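Side-chain contacts in glyoxylate-induced Protein (Pseudomonas aeruginosa, PDB 1SQ4), which is of unproven function but has two cupin domains and is possibly a ureidoglycine aminohydrolase: residues Pro47-Met52 with Phe138-Lys143; Gly99-Thr104 with His110-Gly115; Ala223-Asn228 with Asp238-Arg243; Gln229-Val234 with Ala249-Gly254; Tyr263-Val266 with Met270-Thr273. All coordinates share one frame; numbering follows the deposited sequence.

Contact 1: residues Pro47-Met52 with Phe138-Lys143; sequences PFWDNM and FHWIRK
Trp49 meets Trp140 where the loop before strand 52-57 comes over the cupin barrel of the N-terminal half, whose strand 136-144 carries Trp140. Just before Trp49, the Phe48 carbonyl is bonded to Ser81 OG and the Phe48 ring makes a cation-pi contact with Lys83, which places the loop. Trp49 does the touching. Its CG lies beside the backbone N (chi1 -76°), which sends the indole toward the barrel, and the indole arrives through CZ2, the benzo carbon next to the ring fusion on the NE1 side: CZ2 is 3.6 Å from Trp140 CZ3 and 3.9 Å from Trp140 CH2. The six-membered rings have centroids 5.6 Å apart and planes at 41°, an oblique meeting. With CG anti to the backbone N, chi1 -176°, the Trp140 indole reaches out to Trp49 with CZ3 and CH2. A second aromatic neighbour, Tyr71, packs edge-to-face with Trp140, while His269 of a second subunit also meets the indole. Beyond Trp49, Asp50 forms a salt bridge with Arg129, and the chain turns a corner at Asn51 into strand 52-57. There Met52, a selenomethionine, folds back on its own segment and lays its methyl CE over a face of the Trp49 ring. One face of the Trp140 ring is likewise covered from its own strand, by Arg142 CD, 3.4 Å above the plane and toward the rim.

Contact 2: residues Gly99-Thr104 with His110-Gly115; sequences GELSLT and HAMQPG
Leu101 and Met112 face each other as an antiparallel hydrogen-bonded pair, and both of their backbone polar groups are used: Leu101 N donates to Met112 O at 2.9 Å, and Met112 N returns a bond to Leu101 O at 2.8 Å. Two residues on, the same exchange joins Leu103 to His110, with Leu103 N to His110 O at 3.0 Å and His110 N to Leu103 O at 2.6 Å. Ser102 and Ala111, between them, form a non-hydrogen-bonded pair, and Ser102 instead bonds through its backbone to Arg129 on the other flanking strand. Strands 101-105 and 109-112 thus make a beta hairpin at the margin of a four-stranded sheet in the N-terminal cupin domain. Met112 O has a further weak approach, a C-H...O contact from Glu100 CA at 3.2 Å. Beyond the paired strands, Glu100 and Gln113 pass each other at an angle, Gln113 NE2 lying 3.2 Å from Glu100 CG. On the buried side, the selenomethionine Met112 runs alongside Leu101, and its bend at chi3 (-89°) carries the methyl CE to within 3.3 Å of Leu101 CD2 and 3.4 Å of Leu103 CB. Ala118 on strand 116-120 also packs against Leu103 and Met112. The His110 ring, on the same face, turns its edge toward the already bonded Leu103 O.

Contact 3: residues Ala223-Asn228 with Asp238-Arg243; sequences AVYRLN and DFMWLR
A buried Met-aromatic contact between Tyr225 and the selenomethionine Met240 bridges the two facing sheets of the C-terminal half of the protein. Strands 223-227 and 239-243 run nearly parallel, at 22°, with axes 10.1 Å apart at their closest, so side chains alone span the gap. The methyl CE of Met240 stands over the centre of one face of the Tyr225 ring, 4.1 Å from the centroid, in a CH-pi contact. Met240 SE approaches the same ring more obliquely and lies 3.6 Å from Tyr225 CD2; the turn at chi3 (-67°) swings CE over the ring centre while SE stays nearer its CD2 side. This is the interior of a cupin barrel, filled between its sheets by apolar groups. Leu227 continues the packing, with CD1 at 4.1 Å from Met240 SE and CD2 at 4.2 Å from Leu242 CD1. Leu216 of strand 212-220 packs against Tyr225, Met240 and Leu242. The buried phenol is not left without partners: Tyr225 OH is hydrogen-bonded to Tyr260 OH and to Gln248 OE1.

Contact 4: residues Gln229-Val234 with Ala249-Gly254; sequences QDWVEV and ACYSGG
Trp231 bears on Ala249 and Tyr251 through the far end of its indole, and the contact is essentially apolar. With CG beside the backbone N (chi1 -68°), the ring is directed across to the other segment, where CZ3 lies 3.8 Å from Tyr251 CB. The neighbouring CH2 fits between two residues of that strand, 4.1 Å from Tyr251 CD1 and 4.2 Å from Ala249 CB. Ala249 and Tyr251 both direct CB toward Trp231, whereas Cys250, between them, directs its own away, as alternation along a strand requires.

Tyr251 and Trp231 meet at a slant. Across the two segments, the main chain at Cys250 comes up to the indole edge, C lying 4.5 Å from Trp231 CZ3.

Polar links of the two segments run to other parts of the fold: Asp230 OD1 to Tyr30 OH and Ser252 OG to Glu199 O within the chain, and Gly253 N to Tyr251 OH of a third subunit. Trp231 packs on Trp231 of that same subunit, placing this surface of the C-terminal cupin domain at an interface. Within the chain, strand 222-227 runs between strands 230-235 and 248-251 in one antiparallel sheet and is hydrogen-bonded to both. Trp231 therefore reaches past this middle strand, packing against its Val224 and Arg226 on the way to strand 248-251.

Contact 5: residues Tyr263-Val266 with Met270-Thr273; sequences YKDV and MRLT
In both Asp265 and Arg271 the first torsion sets CG between the backbone N and the carbonyl carbon (chi1 54° for Asp265), and further bends at chi2 and chi3 curl the arginine back toward the strand it follows. Arg271 NH2 thereby comes 2.9 Å from Asp265 OD2, forming a salt bridge. The hydrogen bond within it is weak, since the angle at the hydrogen is just 122°. OD2 lies at the edge of the guanidinium, near its plane, but the carboxylate is turned 74° against that plane, so the two groups do not form a paired, two-pronged bridge. The bridge ties the chain beyond the last strand of the C-terminal cupin domain back to the end of that strand. On either side of Arg271 in the sequence, Met270 N bonds to Tyr71 OH and Thr273 O to His144 ND1, both of a fourth subunit. Asp265 itself packs against Lys143 of strand 136-144, so strand 258-265 ends beside a strand of the N-terminal barrel.

From the N terminus, contact 1 closes a long loop by bringing the segment before strand 52-57 onto strand 136-144, and contact 2, a local hairpin, is nested inside it; Phe138 CD1 and Leu101 CD2 touch at 3.6 Å. The chain then enters its C-terminal half, where contacts 3 and 4 cross, their segments alternating. They meet directly, with centres about 8 Å apart, and tie strand 222-227 to both its sheet neighbours and to the facing sheet. Contact 5 follows in series, closing a short turn after the last strand. Ile141 packs on Tyr263, so contacts 1 and 5 touch where the two cupin domains meet.

Contact 1: residues Pro47-Met52 with Phe138-Lys143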
# COMPACT_ATOMS: atom_id res chain seq x y z
N PRO A 47 10.63 -32.30 27.62
CA PRO A 47 11.10 -33.55 28.23
C PRO A 47 10.95 -33.49 29.72
O PRO A 47 11.07 -32.43 30.32
CB PRO A 47 12.57 -33.59 27.84
CG PRO A 47 12.58 -32.94 26.52
CD PRO A 47 11.66 -31.74 26.74
N PHE A 48 10.69 -34.65 30.30
CA PHE A 48 10.59 -34.74 31.74
C PHE A 48 9.36 -34.05 32.34
O PHE A 48 9.36 -33.67 33.51
CB PHE A 48 11.87 -34.15 32.35
CG PHE A 48 13.14 -34.69 31.72
CD1 PHE A 48 13.40 -36.06 31.69
CD2 PHE A 48 14.09 -33.83 31.16
CE1 PHE A 48 14.58 -36.57 31.13
CE2 PHE A 48 15.27 -34.33 30.60
CZ PHE A 48 15.52 -35.71 30.58
N TRP A 49 8.30 -33.88 31.55
CA TRP A 49 7.10 -33.27 32.09
C TRP A 49 5.91 -34.22 32.03
O TRP A 49 5.59 -34.75 30.96
CB TRP A 49 6.76 -31.96 31.37
CG TRP A 49 7.64 -30.78 31.74
CD1 TRP A 49 8.90 -30.52 31.29
CD2 TRP A 49 7.31 -29.71 32.65
NE1 TRP A 49 9.38 -29.35 31.85
CE2 TRP A 49 8.42 -28.84 32.69
CE3 TRP A 49 6.19 -29.42 33.42
CZ2 TRP A 49 8.44 -27.68 33.47
CZ3 TRP A 49 6.21 -28.26 34.21
CH2 TRP A 49 7.33 -27.41 34.23
N ASP A 50 5.28 -34.44 33.17
CA ASP A 50 4.12 -35.32 33.26
C ASP A 50 2.84 -34.51 33.19
O ASP A 50 2.70 -33.48 33.85
CB ASP A 50 4.12 -36.10 34.57
CG ASP A 50 5.51 -36.57 34.95
OD1 ASP A 50 6.10 -37.35 34.18
OD2 ASP A 50 5.99 -36.15 36.03
N ASN A 51 1.90 -35.01 32.39
CA ASN A 51 0.60 -34.39 32.20
C ASN A 51 0.67 -32.90 31.93
O ASN A 51 -0.01 -32.11 32.56
CB ASN A 51 -0.28 -34.67 33.42
CG ASN A 51 -0.42 -36.15 33.69
OD1 ASN A 51 -0.62 -36.94 32.77
ND2 ASN A 51 -0.32 -36.53 34.96
N MSE A 52 1.50 -32.53 30.97
CA MSE A 52 1.68 -31.13 30.64
C MSE A 52 1.46 -30.78 29.17
O MSE A 52 1.87 -31.52 28.27
CB MSE A 52 3.08 -30.71 31.06
CG MSE A 52 3.40 -29.23 30.85
SE MSE A 52 3.98 -28.68 29.10
CE MSE A 52 5.89 -28.50 29.44
N PHE A 138 -0.28 -21.61 34.27
CA PHE A 138 0.63 -20.52 34.58
C PHE A 138 1.48 -20.09 33.40
O PHE A 138 1.60 -20.81 32.42
CB PHE A 138 1.56 -20.90 35.73
CG PHE A 138 2.48 -22.07 35.42
CD1 PHE A 138 2.00 -23.37 35.46
CD2 PHE A 138 3.83 -21.86 35.18
CE1 PHE A 138 2.84 -24.44 35.25
CE2 PHE A 138 4.69 -22.93 34.96
CZ PHE A 138 4.20 -24.22 35.00
N HIS A 139 2.07 -18.91 33.52
CA HIS A 139 2.93 -18.35 32.50
C HIS A 139 4.37 -18.60 32.91
O HIS A 139 4.71 -18.47 34.08
CB HIS A 139 2.71 -16.84 32.34
CG HIS A 139 1.47 -16.49 31.59
ND1 HIS A 139 1.48 -15.72 30.44
CD2 HIS A 139 0.16 -16.78 31.82
CE1 HIS A 139 0.25 -15.55 30.01
NE2 HIS A 139 -0.57 -16.18 30.83
N TRP A 140 5.21 -18.95 31.94
CA TRP A 140 6.61 -19.22 32.22
C TRP A 140 7.46 -18.38 31.26
O TRP A 140 7.55 -18.65 30.07
CB TRP A 140 6.88 -20.71 32.05
CG TRP A 140 8.28 -21.19 32.38
CD1 TRP A 140 9.29 -20.47 32.92
CD2 TRP A 140 8.82 -22.50 32.11
NE1 TRP A 140 10.44 -21.23 33.00
CE2 TRP A 140 10.17 -22.49 32.50
CE3 TRP A 140 8.29 -23.68 31.56
CZ2 TRP A 140 11.01 -23.59 32.36
CZ3 TRP A 140 9.12 -24.79 31.43
CH2 TRP A 140 10.47 -24.73 31.83
N ILE A 141 8.07 -17.33 31.80
CA ILE A 141 8.89 -16.45 31.01
C ILE A 141 10.38 -16.75 31.22
O ILE A 141 10.88 -16.72 32.34
CB ILE A 141 8.57 -15.01 31.38
CG1 ILE A 141 7.08 -14.77 31.18
CG2 ILE A 141 9.37 -14.06 30.53
CD1 ILE A 141 6.56 -13.48 31.76
N ARG A 142 11.09 -17.04 30.13
CA ARG A 142 12.51 -17.38 30.20
C ARG A 142 13.45 -16.42 29.49
O ARG A 142 13.08 -15.77 28.52
CB ARG A 142 12.75 -18.79 29.63
CG ARG A 142 12.10 -19.91 30.44
CD ARG A 142 12.07 -21.24 29.70
NE ARG A 142 13.35 -21.96 29.65
CZ ARG A 142 14.16 -21.98 28.60
NH1 ARG A 142 13.83 -21.32 27.50
NH2 ARG A 142 15.27 -22.69 28.64
N LYS A 143 14.68 -16.36 30.00
CA LYS A 143 15.71 -15.52 29.42
C LYS A 143 17.07 -15.92 29.94
O LYS A 143 17.21 -16.33 31.09
CB LYS A 143 15.50 -14.04 29.77
CG LYS A 143 16.64 -13.12 29.32
CD LYS A 143 16.50 -11.77 30.01
CE LYS A 143 17.51 -10.71 29.54
NZ LYS A 143 18.93 -11.13 29.52

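Contact 2: residues Gly99-Thr104 with His110-Gly115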
# COMPACT_ATOMS: atom_id res chain seq x y z
N GLY A 99 -5.92 -22.00 38.98
CA GLY A 99 -5.57 -23.19 39.73
C GLY A 99 -4.51 -22.92 40.79
O GLY A 99 -4.18 -21.77 41.08
N GLU A 100 -3.98 -23.99 41.36
CA GLU A 100 -2.95 -23.87 42.38
C GLU A 100 -1.71 -24.67 41.98
O GLU A 100 -1.81 -25.86 41.67
CB GLU A 100 -3.47 -24.38 43.72
CG GLU A 100 -2.46 -24.34 44.85
CD GLU A 100 -2.85 -25.25 46.01
OE1 GLU A 100 -4.06 -25.29 46.34
OE2 GLU A 100 -1.95 -25.92 46.58
N LEU A 101 -0.56 -24.01 41.98
CA LEU A 101 0.69 -24.66 41.62
C LEU A 101 1.53 -24.82 42.86
O LEU A 101 1.51 -23.99 43.77
CB LEU A 101 1.44 -23.81 40.58
CG LEU A 101 2.68 -24.39 39.88
CD1 LEU A 101 2.32 -25.68 39.18
CD2 LEU A 101 3.22 -23.39 38.86
N SER A 102 2.28 -25.92 42.91
CA SER A 102 3.15 -26.21 44.03
C SER A 102 4.59 -26.08 43.53
O SER A 102 5.04 -26.88 42.71
CB SER A 102 2.89 -27.62 44.55
OG SER A 102 3.70 -27.94 45.66
N LEU A 103 5.29 -25.07 44.02
CA LEU A 103 6.68 -24.82 43.63
C LEU A 103 7.66 -25.06 44.77
O LEU A 103 7.48 -24.56 45.88
CB LEU A 103 6.85 -23.37 43.16
CG LEU A 103 8.29 -22.88 42.91
CD1 LEU A 103 8.86 -23.62 41.72
CD2 LEU A 103 8.32 -21.39 42.67
N THR A 104 8.69 -25.83 44.48
CA THR A 104 9.72 -26.10 45.47
C THR A 104 10.93 -25.33 44.96
O THR A 104 11.60 -25.75 44.01
CB THR A 104 10.03 -27.61 45.55
OG1 THR A 104 8.86 -28.30 45.97
CG2 THR A 104 11.13 -27.87 46.54
N HIS A 110 6.28 -23.72 48.06
CA HIS A 110 5.30 -22.65 48.04
C HIS A 110 4.00 -23.07 47.40
O HIS A 110 3.99 -23.69 46.34
CB HIS A 110 5.82 -21.43 47.28
CG HIS A 110 7.13 -20.92 47.77
ND1 HIS A 110 8.33 -21.48 47.40
CD2 HIS A 110 7.43 -19.91 48.62
CE1 HIS A 110 9.31 -20.84 48.00
NE2 HIS A 110 8.79 -19.88 48.74
N ALA A 111 2.89 -22.74 48.05
CA ALA A 111 1.59 -23.06 47.50
C ALA A 111 1.16 -21.79 46.78
O ALA A 111 0.72 -20.82 47.42
CB ALA A 111 0.61 -23.39 48.62
N MSE A 112 1.30 -21.79 45.46
CA MSE A 112 0.94 -20.63 44.65
C MSE A 112 -0.51 -20.64 44.18
O MSE A 112 -0.96 -21.59 43.55
CB MSE A 112 1.86 -20.54 43.43
CG MSE A 112 3.32 -20.73 43.75
SE MSE A 112 4.49 -20.07 42.36
CE MSE A 112 4.60 -21.66 41.28
N GLN A 113 -1.23 -19.57 44.49
CA GLN A 113 -2.62 -19.44 44.08
C GLN A 113 -2.65 -18.52 42.87
O GLN A 113 -1.67 -17.85 42.57
CB GLN A 113 -3.44 -18.81 45.20
CG GLN A 113 -3.42 -19.59 46.50
CD GLN A 113 -4.02 -20.96 46.34
OE1 GLN A 113 -5.11 -21.11 45.75
NE2 GLN A 113 -3.34 -21.98 46.86
N PRO A 114 -3.78 -18.48 42.14
CA PRO A 114 -3.80 -17.59 40.98
C PRO A 114 -3.38 -16.20 41.45
O PRO A 114 -3.88 -15.69 42.46
CB PRO A 114 -5.25 -17.66 40.52
CG PRO A 114 -5.60 -19.09 40.83
CD PRO A 114 -5.03 -19.25 42.23
N GLY A 115 -2.43 -15.61 40.72
CA GLY A 115 -1.91 -14.31 41.08
C GLY A 115 -0.49 -14.49 41.60
O GLY A 115 0.28 -13.54 41.69

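Contact 3: residues Ala223-Asn228 with Asp238-Arg243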
# COMPACT_ATOMS: atom_id res chain seq x y z
N ALA A 223 -9.63 -2.98 25.51
CA ALA A 223 -9.29 -1.59 25.28
C ALA A 223 -8.91 -1.37 23.82
O ALA A 223 -8.74 -2.32 23.07
CB ALA A 223 -8.15 -1.17 26.19
N VAL A 224 -8.82 -0.11 23.43
CA VAL A 224 -8.42 0.23 22.09
C VAL A 224 -7.01 0.73 22.28
O VAL A 224 -6.79 1.81 22.84
CB VAL A 224 -9.30 1.35 21.49
CG1 VAL A 224 -8.85 1.67 20.06
CG2 VAL A 224 -10.75 0.91 21.49
N TYR A 225 -6.04 -0.07 21.85
CA TYR A 225 -4.64 0.27 22.01
C TYR A 225 -4.12 0.79 20.69
O TYR A 225 -4.51 0.32 19.62
CB TYR A 225 -3.84 -0.98 22.40
CG TYR A 225 -2.62 -0.73 23.25
CD1 TYR A 225 -2.75 -0.53 24.63
CD2 TYR A 225 -1.34 -0.76 22.70
CE1 TYR A 225 -1.63 -0.38 25.43
CE2 TYR A 225 -0.21 -0.61 23.51
CZ TYR A 225 -0.36 -0.42 24.87
OH TYR A 225 0.73 -0.29 25.67
N ARG A 226 -3.22 1.74 20.78
CA ARG A 226 -2.64 2.33 19.59
C ARG A 226 -1.19 1.85 19.45
O ARG A 226 -0.34 2.19 20.28
CB ARG A 226 -2.69 3.85 19.74
CG ARG A 226 -1.98 4.64 18.67
CD ARG A 226 -2.74 4.58 17.38
NE ARG A 226 -2.24 5.53 16.39
CZ ARG A 226 -2.39 6.85 16.47
NH1 ARG A 226 -3.02 7.39 17.50
NH2 ARG A 226 -1.91 7.63 15.50
N LEU A 227 -0.92 1.05 18.44
CA LEU A 227 0.45 0.56 18.20
C LEU A 227 0.94 1.24 16.93
O LEU A 227 0.49 0.92 15.83
CB LEU A 227 0.46 -0.95 18.01
CG LEU A 227 -0.06 -1.77 19.20
CD1 LEU A 227 -0.52 -3.15 18.74
CD2 LEU A 227 1.02 -1.88 20.27
N ASN A 228 1.83 2.21 17.09
CA ASN A 228 2.38 2.93 15.95
C ASN A 228 1.36 3.36 14.89
O ASN A 228 1.23 2.71 13.86
CB ASN A 228 3.46 2.06 15.28
CG ASN A 228 4.05 2.71 14.04
OD1 ASN A 228 4.43 3.88 14.07
ND2 ASN A 228 4.13 1.96 12.96
N ASP A 238 -5.03 -11.69 24.52
CA ASP A 238 -4.31 -11.22 23.36
C ASP A 238 -2.90 -10.85 23.76
O ASP A 238 -2.66 -10.43 24.90
CB ASP A 238 -5.01 -10.01 22.72
CG ASP A 238 -6.38 -10.37 22.15
OD1 ASP A 238 -6.71 -11.57 22.05
OD2 ASP A 238 -7.13 -9.43 21.79
N PHE A 239 -1.97 -11.02 22.82
CA PHE A 239 -0.57 -10.72 23.04
C PHE A 239 -0.10 -9.70 21.99
O PHE A 239 -0.41 -9.84 20.81
CB PHE A 239 0.26 -12.00 22.91
CG PHE A 239 1.72 -11.79 23.13
CD1 PHE A 239 2.21 -11.49 24.40
CD2 PHE A 239 2.61 -11.83 22.07
CE1 PHE A 239 3.54 -11.22 24.60
CE2 PHE A 239 3.96 -11.56 22.27
CZ PHE A 239 4.42 -11.25 23.54
N MSE A 240 0.64 -8.68 22.44
CA MSE A 240 1.17 -7.66 21.54
C MSE A 240 2.68 -7.64 21.68
O MSE A 240 3.19 -7.65 22.80
CB MSE A 240 0.64 -6.27 21.90
CG MSE A 240 -0.88 -6.12 21.87
SE MSE A 240 -1.46 -4.40 22.57
CE MSE A 240 -0.95 -4.60 24.41
N TRP A 241 3.38 -7.63 20.56
CA TRP A 241 4.83 -7.58 20.58
C TRP A 241 5.31 -6.29 19.95
O TRP A 241 4.94 -5.98 18.82
CB TRP A 241 5.43 -8.75 19.82
CG TRP A 241 6.91 -8.64 19.70
CD1 TRP A 241 7.62 -8.22 18.62
CD2 TRP A 241 7.87 -8.87 20.74
NE1 TRP A 241 8.96 -8.16 18.91
CE2 TRP A 241 9.14 -8.56 20.21
CE3 TRP A 241 7.78 -9.31 22.06
CZ2 TRP A 241 10.31 -8.67 20.96
CZ3 TRP A 241 8.93 -9.42 22.81
CH2 TRP A 241 10.18 -9.11 22.25
N LEU A 242 6.14 -5.55 20.68
CA LEU A 242 6.68 -4.28 20.20
C LEU A 242 8.17 -4.36 19.83
O LEU A 242 8.96 -4.91 20.59
CB LEU A 242 6.47 -3.20 21.25
CG LEU A 242 5.03 -2.68 21.31
CD1 LEU A 242 4.32 -3.16 22.55
CD2 LEU A 242 5.08 -1.16 21.28
N ARG A 243 8.52 -3.79 18.67
CA ARG A 243 9.88 -3.81 18.13
C ARG A 243 10.91 -2.88 18.76
O ARG A 243 12.05 -3.29 19.00
CB ARG A 243 9.86 -3.53 16.62
CG ARG A 243 9.94 -4.76 15.72
CD ARG A 243 11.31 -4.92 15.04
NE ARG A 243 11.40 -6.19 14.31
CZ ARG A 243 10.67 -6.49 13.24
NH1 ARG A 243 10.80 -7.66 12.64
NH2 ARG A 243 9.81 -5.59 12.77

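Contact 4: residues Gln229-Val234 with Ala249-Gly254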
# COMPACT_ATOMS: atom_id res chain seq x y z
N GLN A 229 0.65 4.45 15.11
CA GLN A 229 -0.30 4.92 14.10
C GLN A 229 -1.48 3.99 13.81
O GLN A 229 -2.31 4.29 12.95
CB GLN A 229 0.45 5.19 12.79
CG GLN A 229 1.43 6.32 12.87
CD GLN A 229 0.74 7.65 13.06
OE1 GLN A 229 0.24 8.26 12.10
NE2 GLN A 229 0.68 8.11 14.32
N ASP A 230 -1.56 2.87 14.51
CA ASP A 230 -2.65 1.92 14.29
C ASP A 230 -3.43 1.56 15.55
O ASP A 230 -2.87 1.00 16.48
CB ASP A 230 -2.10 0.63 13.67
CG ASP A 230 -1.69 0.81 12.22
OD1 ASP A 230 -0.89 -0.01 11.73
OD2 ASP A 230 -2.16 1.76 11.57
N TRP A 231 -4.72 1.88 15.57
CA TRP A 231 -5.53 1.53 16.73
C TRP A 231 -6.07 0.12 16.55
O TRP A 231 -6.60 -0.24 15.49
CB TRP A 231 -6.70 2.50 16.89
CG TRP A 231 -6.31 3.91 17.28
CD1 TRP A 231 -6.13 4.97 16.44
CD2 TRP A 231 -6.13 4.41 18.61
NE1 TRP A 231 -5.86 6.10 17.17
CE2 TRP A 231 -5.85 5.79 18.50
CE3 TRP A 231 -6.19 3.83 19.88
CZ2 TRP A 231 -5.62 6.59 19.62
CZ3 TRP A 231 -5.96 4.63 20.99
CH2 TRP A 231 -5.68 6.00 20.85
N VAL A 232 -5.94 -0.70 17.59
CA VAL A 232 -6.44 -2.07 17.54
C VAL A 232 -7.12 -2.46 18.85
O VAL A 232 -6.65 -2.16 19.93
CB VAL A 232 -5.30 -3.09 17.19
CG1 VAL A 232 -4.74 -2.79 15.80
CG2 VAL A 232 -4.18 -3.04 18.21
N GLU A 233 -8.28 -3.11 18.74
CA GLU A 233 -8.98 -3.54 19.92
C GLU A 233 -8.27 -4.78 20.44
O GLU A 233 -7.90 -5.66 19.66
CB GLU A 233 -10.43 -3.90 19.59
CG GLU A 233 -11.37 -2.72 19.53
CD GLU A 233 -12.83 -3.14 19.39
OE1 GLU A 233 -13.21 -3.63 18.31
OE2 GLU A 233 -13.58 -2.98 20.38
N VAL A 234 -8.06 -4.83 21.75
CA VAL A 234 -7.42 -5.98 22.36
C VAL A 234 -8.18 -6.37 23.61
O VAL A 234 -8.78 -5.52 24.26
CB VAL A 234 -5.96 -5.67 22.75
CG1 VAL A 234 -5.14 -5.36 21.50
CG2 VAL A 234 -5.93 -4.50 23.72
N ALA A 249 -0.17 4.04 22.68
CA ALA A 249 -1.22 4.87 23.26
C ALA A 249 -2.33 3.93 23.66
O ALA A 249 -2.59 2.93 22.98
CB ALA A 249 -1.72 5.86 22.24
N CYS A 250 -3.00 4.24 24.75
CA CYS A 250 -4.05 3.36 25.19
C CYS A 250 -5.37 4.07 25.40
O CYS A 250 -5.40 5.23 25.79
CB CYS A 250 -3.62 2.66 26.48
SG CYS A 250 -4.85 1.49 27.04
N TYR A 251 -6.45 3.36 25.14
CA TYR A 251 -7.78 3.93 25.30
C TYR A 251 -8.62 2.90 26.03
O TYR A 251 -9.46 2.24 25.43
CB TYR A 251 -8.39 4.23 23.93
CG TYR A 251 -9.29 5.45 23.88
CD1 TYR A 251 -8.80 6.69 23.47
CD2 TYR A 251 -10.63 5.35 24.24
CE1 TYR A 251 -9.64 7.82 23.41
CE2 TYR A 251 -11.48 6.46 24.20
CZ TYR A 251 -10.98 7.70 23.79
OH TYR A 251 -11.83 8.80 23.79
N SER A 252 -8.38 2.74 27.33
CA SER A 252 -9.13 1.77 28.11
C SER A 252 -10.45 2.37 28.56
O SER A 252 -10.49 3.18 29.49
CB SER A 252 -8.34 1.34 29.33
OG SER A 252 -8.15 2.44 30.19
N GLY A 253 -11.53 1.96 27.90
CA GLY A 253 -12.85 2.46 28.25
C GLY A 253 -13.75 1.39 28.84
O GLY A 253 -14.87 1.69 29.25
N GLY A 254 -13.27 0.15 28.88
CA GLY A 254 -14.06 -0.95 29.41
C GLY A 254 -14.69 -0.68 30.77
O GLY A 254 -14.21 0.19 31.50

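Contact 5: residues Tyr263-Val266 with Met270-Thr273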
# COMPACT_ATOMS: atom_id res chain seq x y z
N TYR A 263 6.97 -7.95 30.06
CA TYR A 263 8.34 -8.38 30.34
C TYR A 263 9.32 -7.68 29.42
O TYR A 263 9.05 -7.52 28.23
CB TYR A 263 8.47 -9.91 30.22
CG TYR A 263 7.92 -10.53 28.95
CD1 TYR A 263 8.73 -10.72 27.83
CD2 TYR A 263 6.61 -10.98 28.89
CE1 TYR A 263 8.24 -11.36 26.68
CE2 TYR A 263 6.10 -11.61 27.75
CZ TYR A 263 6.92 -11.80 26.65
OH TYR A 263 6.41 -12.45 25.54
N LYS A 264 10.44 -7.25 29.99
CA LYS A 264 11.51 -6.55 29.26
C LYS A 264 12.86 -6.77 29.94
O LYS A 264 12.92 -7.12 31.12
CB LYS A 264 11.22 -5.04 29.23
CG LYS A 264 10.79 -4.52 30.60
CD LYS A 264 10.71 -3.01 30.66
CE LYS A 264 10.28 -2.59 32.05
NZ LYS A 264 10.40 -1.13 32.25
N ASP A 265 13.93 -6.57 29.17
CA ASP A 265 15.29 -6.73 29.66
C ASP A 265 15.84 -5.33 29.96
O ASP A 265 15.65 -4.41 29.18
CB ASP A 265 16.16 -7.44 28.63
CG ASP A 265 16.13 -6.77 27.27
OD1 ASP A 265 15.06 -6.75 26.63
OD2 ASP A 265 17.20 -6.27 26.83
N VAL A 266 16.53 -5.20 31.10
CA VAL A 266 17.06 -3.92 31.54
C VAL A 266 18.34 -3.99 32.37
O VAL A 266 18.90 -5.05 32.60
CB VAL A 266 16.01 -3.20 32.40
CG1 VAL A 266 14.81 -2.80 31.55
CG2 VAL A 266 15.58 -4.11 33.53
N MSE A 270 23.85 -2.60 25.89
CA MSE A 270 23.21 -3.09 24.67
C MSE A 270 24.14 -4.06 23.95
O MSE A 270 25.32 -3.77 23.78
CB MSE A 270 22.87 -1.92 23.75
CG MSE A 270 21.80 -0.99 24.28
SE MSE A 270 20.07 -1.86 24.49
CE MSE A 270 20.17 -2.23 26.38
N ARG A 271 23.62 -5.22 23.54
CA ARG A 271 24.45 -6.21 22.86
C ARG A 271 25.01 -5.71 21.53
O ARG A 271 24.26 -5.30 20.65
CB ARG A 271 23.66 -7.52 22.63
CG ARG A 271 22.19 -7.34 22.23
CD ARG A 271 21.23 -7.24 23.44
NE ARG A 271 20.81 -8.55 23.95
CZ ARG A 271 19.81 -8.76 24.80
NH1 ARG A 271 19.51 -10.00 25.19
NH2 ARG A 271 19.08 -7.74 25.26
N LEU A 272 26.33 -5.76 21.39
CA LEU A 272 26.98 -5.30 20.16
C LEU A 272 27.62 -6.44 19.38
O LEU A 272 28.24 -7.32 19.96
CB LEU A 272 28.07 -4.28 20.50
CG LEU A 272 27.61 -3.02 21.24
CD1 LEU A 272 28.83 -2.18 21.60
CD2 LEU A 272 26.63 -2.23 20.39
N THR A 273 27.46 -6.43 18.06
CA THR A 273 28.05 -7.48 17.24
C THR A 273 29.52 -7.64 17.61
O THR A 273 30.20 -6.67 17.93
CB THR A 273 27.89 -7.18 15.72
OG1 THR A 273 28.82 -7.98 14.97
CG2 THR A 273 28.13 -5.72 15.41